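Local structure of cytochrome P450 reductase (Amycolatopsis methanolica 239, 5OGX) at residues D287-D292 with R320-R325. The protein transfers electrons from NADH through FAD and a [2Fe-2S] cluster to the cytochrome P450 subunit GcoA, which O-demethylates guaiacol and related lignin-derived aromatics. Residues are numbered along the deposited sequence; the frame is centred on the assembly and turned at random.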
loop_
_atom_site.group_PDB
_atom_site.type_symbol
_atom_site.label_atom_id
_atom_site.label_comp_id
_atom_site.label_asym_id
_atom_site.label_seq_id
_atom_site.Cartn_x
_atom_site.Cartn_y
_atom_site.Cartn_z
ATOM N N ASP A 287 -16.368 -0.366 13.016
ATOM C CA ASP A 287 -17.544 -0.155 13.860
ATOM C C ASP A 287 -17.522 1.215 14.532
ATOM O O ASP A 287 -18.569 1.852 14.688
ATOM C CB ASP A 287 -17.629 -1.247 14.929
ATOM C CG ASP A 287 -17.742 -2.642 14.343
ATOM O OD1 ASP A 287 -18.008 -2.770 13.128
ATOM O OD2 ASP A 287 -17.580 -3.616 15.109
ATOM N N ALA A 288 -16.347 1.675 14.960
ATOM C CA ALA A 288 -16.270 2.958 15.652
ATOM C C ALA A 288 -16.578 4.119 14.714
ATOM O O ALA A 288 -17.221 5.096 15.116
ATOM C CB ALA A 288 -14.893 3.140 16.290
ATOM N N PHE A 289 -16.119 4.045 13.462
ATOM C CA PHE A 289 -16.455 5.103 12.518
ATOM C C PHE A 289 -17.953 5.151 12.269
ATOM O O PHE A 289 -18.560 6.227 12.282
ATOM C CB PHE A 289 -15.714 4.910 11.195
ATOM C CG PHE A 289 -16.262 5.748 10.072
ATOM C CD1 PHE A 289 -16.050 7.116 10.048
ATOM C CD2 PHE A 289 -16.950 5.156 9.013
ATOM C CE1 PHE A 289 -16.523 7.893 9.024
ATOM C CE2 PHE A 289 -17.443 5.932 7.969
ATOM C CZ PHE A 289 -17.226 7.302 7.973
ATOM N N VAL A 290 -18.560 3.985 12.022
ATOM C CA VAL A 290 -19.998 3.914 11.788
ATOM C C VAL A 290 -20.759 4.521 12.960
ATOM O O VAL A 290 -21.771 5.208 12.778
ATOM C CB VAL A 290 -20.419 2.456 11.526
ATOM C CG1 VAL A 290 -21.930 2.343 11.462
ATOM C CG2 VAL A 290 -19.780 1.944 10.236
ATOM N N GLU A 291 -20.268 4.299 14.182
ATOM C CA GLU A 291 -20.895 4.899 15.362
ATOM C C GLU A 291 -20.776 6.421 15.342
ATOM O O GLU A 291 -21.722 7.130 15.704
ATOM C CB GLU A 291 -20.259 4.354 16.644
ATOM C CG GLU A 291 -20.644 2.935 17.009
ATOM C CD GLU A 291 -19.696 2.311 18.032
ATOM O OE1 GLU A 291 -18.928 3.056 18.684
ATOM O OE2 GLU A 291 -19.715 1.068 18.175
ATOM N N ASP A 292 -19.613 6.939 14.951
ATOM C CA ASP A 292 -19.355 8.376 14.962
ATOM C C ASP A 292 -20.041 9.110 13.818
ATOM O O ASP A 292 -20.440 10.273 13.979
ATOM C CB ASP A 292 -17.850 8.641 14.875
ATOM C CG ASP A 292 -17.099 8.204 16.112
ATOM O OD1 ASP A 292 -17.734 8.001 17.161
ATOM O OD2 ASP A 292 -15.861 8.081 16.037
ATOM N N ARG A 320 -23.482 1.973 4.671
ATOM C CA ARG A 320 -23.798 3.294 5.190
ATOM C C ARG A 320 -23.735 4.361 4.104
ATOM O O ARG A 320 -23.639 5.554 4.418
ATOM C CB ARG A 320 -22.867 3.637 6.355
ATOM C CG ARG A 320 -23.083 2.756 7.593
ATOM C CD ARG A 320 -24.566 2.477 7.800
ATOM N NE ARG A 320 -24.866 1.833 9.079
ATOM C CZ ARG A 320 -25.167 2.489 10.194
ATOM N NH1 ARG A 320 -25.199 3.814 10.200
ATOM N NH2 ARG A 320 -25.436 1.819 11.308
ATOM N N ARG A 321 -23.771 3.938 2.839
ATOM C CA ARG A 321 -24.026 4.759 1.667
ATOM C C ARG A 321 -22.829 5.614 1.280
ATOM O O ARG A 321 -22.982 6.602 0.554
ATOM C CB ARG A 321 -25.290 5.608 1.854
ATOM C CG ARG A 321 -26.548 4.719 1.895
ATOM C CD ARG A 321 -27.778 5.448 2.421
ATOM N NE ARG A 321 -28.341 6.328 1.405
ATOM C CZ ARG A 321 -28.344 7.651 1.501
ATOM N NH1 ARG A 321 -27.814 8.230 2.570
ATOM N NH2 ARG A 321 -28.873 8.394 0.536
ATOM N N MET A 322 -21.624 5.214 1.686
ATOM C CA MET A 322 -20.426 5.821 1.118
ATOM C C MET A 322 -20.280 5.350 -0.328
ATOM O O MET A 322 -20.546 4.185 -0.643
ATOM C CB MET A 322 -19.199 5.448 1.964
ATOM C CG MET A 322 -17.943 6.204 1.610
ATOM S SD MET A 322 -16.469 5.688 2.468
ATOM C CE MET A 322 -16.962 6.009 4.181
ATOM N N SER A 323 -19.876 6.261 -1.207
ATOM C CA SER A 323 -19.866 5.967 -2.647
ATOM C C SER A 323 -18.726 5.019 -3.012
ATOM O O SER A 323 -17.571 5.286 -2.666
ATOM C CB SER A 323 -19.738 7.265 -3.436
ATOM O OG SER A 323 -20.885 8.075 -3.251
ATOM N N PRO A 324 -19.002 3.923 -3.737
ATOM C CA PRO A 324 -17.913 3.053 -4.220
ATOM C C PRO A 324 -16.759 3.804 -4.861
ATOM O O PRO A 324 -15.594 3.398 -4.732
ATOM C CB PRO A 324 -18.623 2.160 -5.262
ATOM C CG PRO A 324 -20.011 2.098 -4.826
ATOM C CD PRO A 324 -20.327 3.433 -4.132
ATOM N N ARG A 325 -17.055 4.907 -5.551
ATOM C CA ARG A 325 -16.016 5.659 -6.236
ATOM C C ARG A 325 -14.998 6.249 -5.270
ATOM O O ARG A 325 -13.872 6.567 -5.667
ATOM C CB ARG A 325 -16.674 6.776 -7.049
ATOM C CG ARG A 325 -15.740 7.548 -7.937
ATOM C CD ARG A 325 -16.531 8.486 -8.827
ATOM N NE ARG A 325 -15.819 8.762 -10.062
ATOM C CZ ARG A 325 -16.062 8.134 -11.208
ATOM N NH1 ARG A 325 -17.012 7.211 -11.267
ATOM N NH2 ARG A 325 -15.373 8.458 -12.288
#
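Side-chain packing without hydrogen bonds joins Phe289 and Val290 of helix 285-292 to Met322 and Arg320 in the turn between helix 307-319 and strand 327-331. At the partly exposed end, Val290, in the conformer described, sets CG1 over the centre of one face of the Arg320 guanidinium, 3.5 Å from Arg320 CZ. The arginine chain, bent at its second torsion (chi2 -39°), crosses the valine at about a right angle, and its NH1 goes on to hydrogen-bond Pro294 O, just past the end of helix 285-292. Cut back to an alanine, Arg320 would probably leave Pro294 O without this donor and, in this conformer, Val290 CG1 without its flat cover. Deeper in, the Met322 methyl reaches the Phe289 ring obliquely, CE lying 3.8 Å from Phe289 CE2. With CG opposite the backbone N (chi1 166°), the Phe289 ring reaches across toward Met322, and Phe317 and Trp299 also meet it; both Phe289 and Met322 rest on Val211 of strand 210-215. Arg321, with positive phi, is the C-prime residue of a Schellman motif ending helix 307-319. The last turn of helix 285-292 thus packs against the loop leaving helix 307-319, over the parallel sheet, as in the Rossmann-like NAD-binding domain of ferredoxin reductase-type flavoproteins.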